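PDB 1U0K: gene product PA4716 from Pseudomonas aeruginosa, which is of unknown function but, as a PhzF-family protein of diaminopimelate epimerase-like fold, may act as an isomerase. Local coordinates for residues K105-L109 against E121-G125; F74-P78 against D218-S223. All blocks are in the same frame, centred on the assembly; numbering follows the deposited sequence.

Contact 1 of 2, residues K105-L109 against E121-G125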
# COMPACT_ATOMS: atom_id res chain seq x y z
N LYS A 105 16.51 -5.29 21.04
CA LYS A 105 16.13 -4.98 22.42
C LYS A 105 14.74 -5.46 22.84
O LYS A 105 13.93 -5.90 22.03
CB LYS A 105 16.26 -3.47 22.68
CG LYS A 105 15.33 -2.61 21.85
CD LYS A 105 15.61 -1.13 22.12
CE LYS A 105 14.33 -0.32 22.26
NZ LYS A 105 14.60 1.11 22.58
N SER A 106 14.50 -5.36 24.15
CA SER A 106 13.23 -5.64 24.79
C SER A 106 12.48 -4.32 25.02
O SER A 106 13.09 -3.31 25.34
CB SER A 106 13.51 -6.35 26.12
OG SER A 106 12.34 -6.53 26.88
N VAL A 107 11.15 -4.32 24.84
CA VAL A 107 10.34 -3.13 25.05
C VAL A 107 9.19 -3.42 25.99
O VAL A 107 8.41 -4.34 25.77
CB VAL A 107 9.76 -2.59 23.72
CG1 VAL A 107 8.97 -1.33 23.95
CG2 VAL A 107 10.86 -2.37 22.70
N ALA A 108 9.09 -2.64 27.06
CA ALA A 108 7.99 -2.73 28.00
C ALA A 108 6.82 -1.86 27.53
O ALA A 108 6.99 -0.71 27.15
CB ALA A 108 8.47 -2.28 29.39
N LEU A 109 5.62 -2.44 27.56
CA LEU A 109 4.40 -1.73 27.19
C LEU A 109 3.32 -1.91 28.23
O LEU A 109 3.36 -2.84 29.02
CB LEU A 109 3.87 -2.23 25.84
CG LEU A 109 4.77 -1.95 24.64
CD1 LEU A 109 5.57 -3.17 24.28
CD2 LEU A 109 3.97 -1.43 23.46
N GLU A 121 0.93 2.33 25.55
CA GLU A 121 2.14 3.12 25.72
C GLU A 121 3.35 2.22 25.81
O GLU A 121 3.28 1.11 26.31
CB GLU A 121 2.01 3.93 27.00
CG GLU A 121 3.15 4.86 27.32
CD GLU A 121 2.91 5.53 28.66
OE1 GLU A 121 2.04 6.42 28.74
OE2 GLU A 121 3.56 5.12 29.65
N MSE A 122 4.48 2.71 25.31
CA MSE A 122 5.72 1.96 25.33
C MSE A 122 6.85 2.82 25.90
O MSE A 122 6.82 4.04 25.78
CB MSE A 122 6.08 1.50 23.93
CG MSE A 122 6.46 2.62 22.98
SE MSE A 122 6.46 2.02 21.14
CE MSE A 122 8.03 1.24 21.11
N ASP A 123 7.82 2.15 26.51
CA ASP A 123 9.06 2.77 26.98
C ASP A 123 10.17 2.46 25.97
O ASP A 123 10.62 1.33 25.84
CB ASP A 123 9.43 2.23 28.36
CG ASP A 123 10.64 2.93 28.98
OD1 ASP A 123 11.09 3.97 28.46
OD2 ASP A 123 11.20 2.49 30.01
N GLN A 124 10.58 3.49 25.23
CA GLN A 124 11.61 3.34 24.21
C GLN A 124 13.04 3.47 24.75
O GLN A 124 14.00 3.32 23.99
CB GLN A 124 11.39 4.36 23.10
CG GLN A 124 10.03 4.20 22.41
CD GLN A 124 9.97 4.88 21.06
OE1 GLN A 124 10.82 5.70 20.72
NE2 GLN A 124 8.95 4.56 20.28
N GLY A 125 13.18 3.74 26.04
CA GLY A 125 14.49 3.94 26.64
C GLY A 125 15.02 5.32 26.30
O GLY A 125 14.29 6.16 25.78
O HOH W 1 13.15 -0.27 25.41
O HOH W 2 11.25 -0.66 27.49
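K105 reaches across from just before strand 106-114 to grip the backbone of Q124, its NZ lying 2.7 Å from Q124 O. The ammonium comes from above the carbonyl plane, 44° out of it. T162 O takes a second bond from the same NZ, so two carbonyls hold the lysine end. Farther along, D123 N donates to A108 O (3.0 Å) in a nearly straight bond, the direct backbone link between 105-109 and 121-125. Nearer K105, water takes over the pairing. D123 O receives hydrogen bonds from two waters: one also donates to S106 O, and the other accepts from A108 N while lying 2.7 Å from D123 O. Beyond them, D123 OD1 accepts from G125 N to close an Asx turn.

Packing follows on the face carrying L109 and M122, a non-hydrogen-bonded antiparallel pair. Their side chains run side by side, L109 CD2 resting 3.6 Å from CB of M122, a selenomethionine. M122 CG sits between backbone N and carbonyl carbon (chi1 68°), and the chain then bends at chi3, bringing CE to 3.9 Å from V107 CG1. L79 of helix 78-90 covers V107, L109 and M122. The strands of this beta hairpin therefore close directly around L109 and M122, but diverge toward K105, where water and a lysine replace backbone pairing.

Contact 2 of 2, residues F74-P78 against D218-S223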
# COMPACT_ATOMS: atom_id res chain seq x y z
N PHE A 74 13.16 -2.54 15.06
CA PHE A 74 13.33 -1.46 16.04
C PHE A 74 12.01 -0.97 16.62
O PHE A 74 10.96 -1.03 15.98
CB PHE A 74 14.10 -0.31 15.39
CG PHE A 74 15.22 -0.78 14.49
CD1 PHE A 74 15.03 -0.88 13.12
CD2 PHE A 74 16.43 -1.17 15.03
CE1 PHE A 74 16.05 -1.33 12.31
CE2 PHE A 74 17.45 -1.62 14.22
CZ PHE A 74 17.27 -1.70 12.86
N ALA A 75 12.08 -0.46 17.86
CA ALA A 75 10.92 0.03 18.59
C ALA A 75 10.10 0.98 17.71
O ALA A 75 10.65 1.92 17.14
CB ALA A 75 11.36 0.73 19.88
N GLY A 76 8.79 0.71 17.58
CA GLY A 76 7.89 1.53 16.77
C GLY A 76 6.42 1.34 17.16
O GLY A 76 6.13 0.49 17.99
N HIS A 77 5.51 2.10 16.53
CA HIS A 77 4.06 2.00 16.79
C HIS A 77 3.34 0.65 16.44
O HIS A 77 2.24 0.42 16.94
CB HIS A 77 3.31 3.14 16.11
CG HIS A 77 3.25 3.00 14.64
ND1 HIS A 77 4.33 3.26 13.83
CD2 HIS A 77 2.28 2.52 13.83
CE1 HIS A 77 4.02 2.98 12.58
NE2 HIS A 77 2.78 2.52 12.55
N PRO A 78 3.90 -0.22 15.61
CA PRO A 78 3.37 -1.59 15.55
C PRO A 78 3.34 -2.25 16.92
O PRO A 78 2.48 -3.09 17.16
CB PRO A 78 4.34 -2.30 14.61
CG PRO A 78 4.77 -1.21 13.70
CD PRO A 78 4.99 -0.04 14.62
N ASP A 218 4.31 8.17 5.54
CA ASP A 218 3.82 7.48 6.72
C ASP A 218 2.90 8.42 7.49
O ASP A 218 3.22 9.59 7.64
CB ASP A 218 5.01 7.04 7.59
CG ASP A 218 4.64 5.99 8.64
OD1 ASP A 218 3.63 5.26 8.49
OD2 ASP A 218 5.35 5.81 9.66
N VAL A 219 1.78 7.90 7.95
CA VAL A 219 0.77 8.68 8.68
C VAL A 219 1.29 9.15 10.04
O VAL A 219 1.12 10.31 10.41
CB VAL A 219 -0.53 7.87 8.87
CG1 VAL A 219 -1.53 8.61 9.76
CG2 VAL A 219 -1.16 7.52 7.51
N ALA A 220 1.91 8.24 10.80
CA ALA A 220 2.32 8.53 12.17
C ALA A 220 3.38 7.53 12.62
O ALA A 220 3.08 6.35 12.79
CB ALA A 220 1.11 8.47 13.10
N THR A 221 4.61 8.01 12.82
CA THR A 221 5.79 7.17 12.95
C THR A 221 6.25 7.09 14.40
O THR A 221 6.94 7.98 14.90
CB THR A 221 6.91 7.75 12.06
OG1 THR A 221 6.41 7.97 10.73
CG2 THR A 221 8.06 6.78 11.87
N GLY A 222 5.89 6.01 15.08
CA GLY A 222 6.26 5.82 16.48
C GLY A 222 7.76 5.71 16.69
O GLY A 222 8.27 6.10 17.76
N SER A 223 8.47 5.20 15.69
CA SER A 223 9.92 5.00 15.80
C SER A 223 10.67 6.33 15.72
O SER A 223 11.81 6.42 16.20
CB SER A 223 10.43 4.02 14.74
OG SER A 223 10.03 4.38 13.43
O HOH W 3 7.06 2.94 13.97
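H77 leans its imidazole against the turn that leads into helix 222-234. The CB of H77 is 4.0 Å from G222 N. With CG placed between backbone N and carbonyl carbon (chi1 72°), the ring is directed at the 220-222 backbone. H77 ND1 then meets G222 N at 3.4 Å in a straight but weak hydrogen bond. Next round the ring, H77 CE1 lies 3.5 Å from A220 O, which is no farther from CE1 than from ND1 and sits over one face, displaced toward the rim on the ND1-CE1 side. P78 CD covers the opposite face, over its centre, so the imidazole is sandwiched between a carbonyl oxygen and a proline methylene. At the tip, H77 NE2 is 5.0 Å from D218 OD1, too far for direct contact; that carboxylate is held by N21, and D218 OD2 accepts from T221 OG1 at 2.6 Å.

One water ties the two segments together. It lies 2.8 Å from H77 ND1 and accepts from both H77 N and S223 N. Beside it, S223 CB lies 3.2 Å from A75 O, while S223 OG is hydrogen-bonded to Y166. Having no side chain, G222 lies close against the 76-77 backbone, its CA 4.4 Å from the CA of H77.

The amino ends of helices 78-90 and 222-234 thus converge on one water, and their dipoles would probably favour an electron-rich guest there. H77 also touches E48, the predicted active-site residue. Such paired helix amino ends in the cleft between two alpha/beta domains are typical of the diaminopimelate epimerase fold.

In the fold
The centre of contact 2 is about 1 Å from the centre of the chain, and every touching residue is buried; the centre of contact 1 is about 12 Å from it, with buried apolar side chains and a more exposed edge. Contact 1 joins neighbouring strands of a local hairpin, whereas contact 2 joins segments 140 residues apart. One direct backbone bond, two bridging waters, a lysine and apolar packing make the first; backbone amides, an imidazole and a water dominate the second. They touch: Q124 NE2 probably donates to G222 O, and M122 packs on A75 and G76. The hairpin backs both the loop before helix 78-90 and the start of helix 222-234, close to the predicted active site.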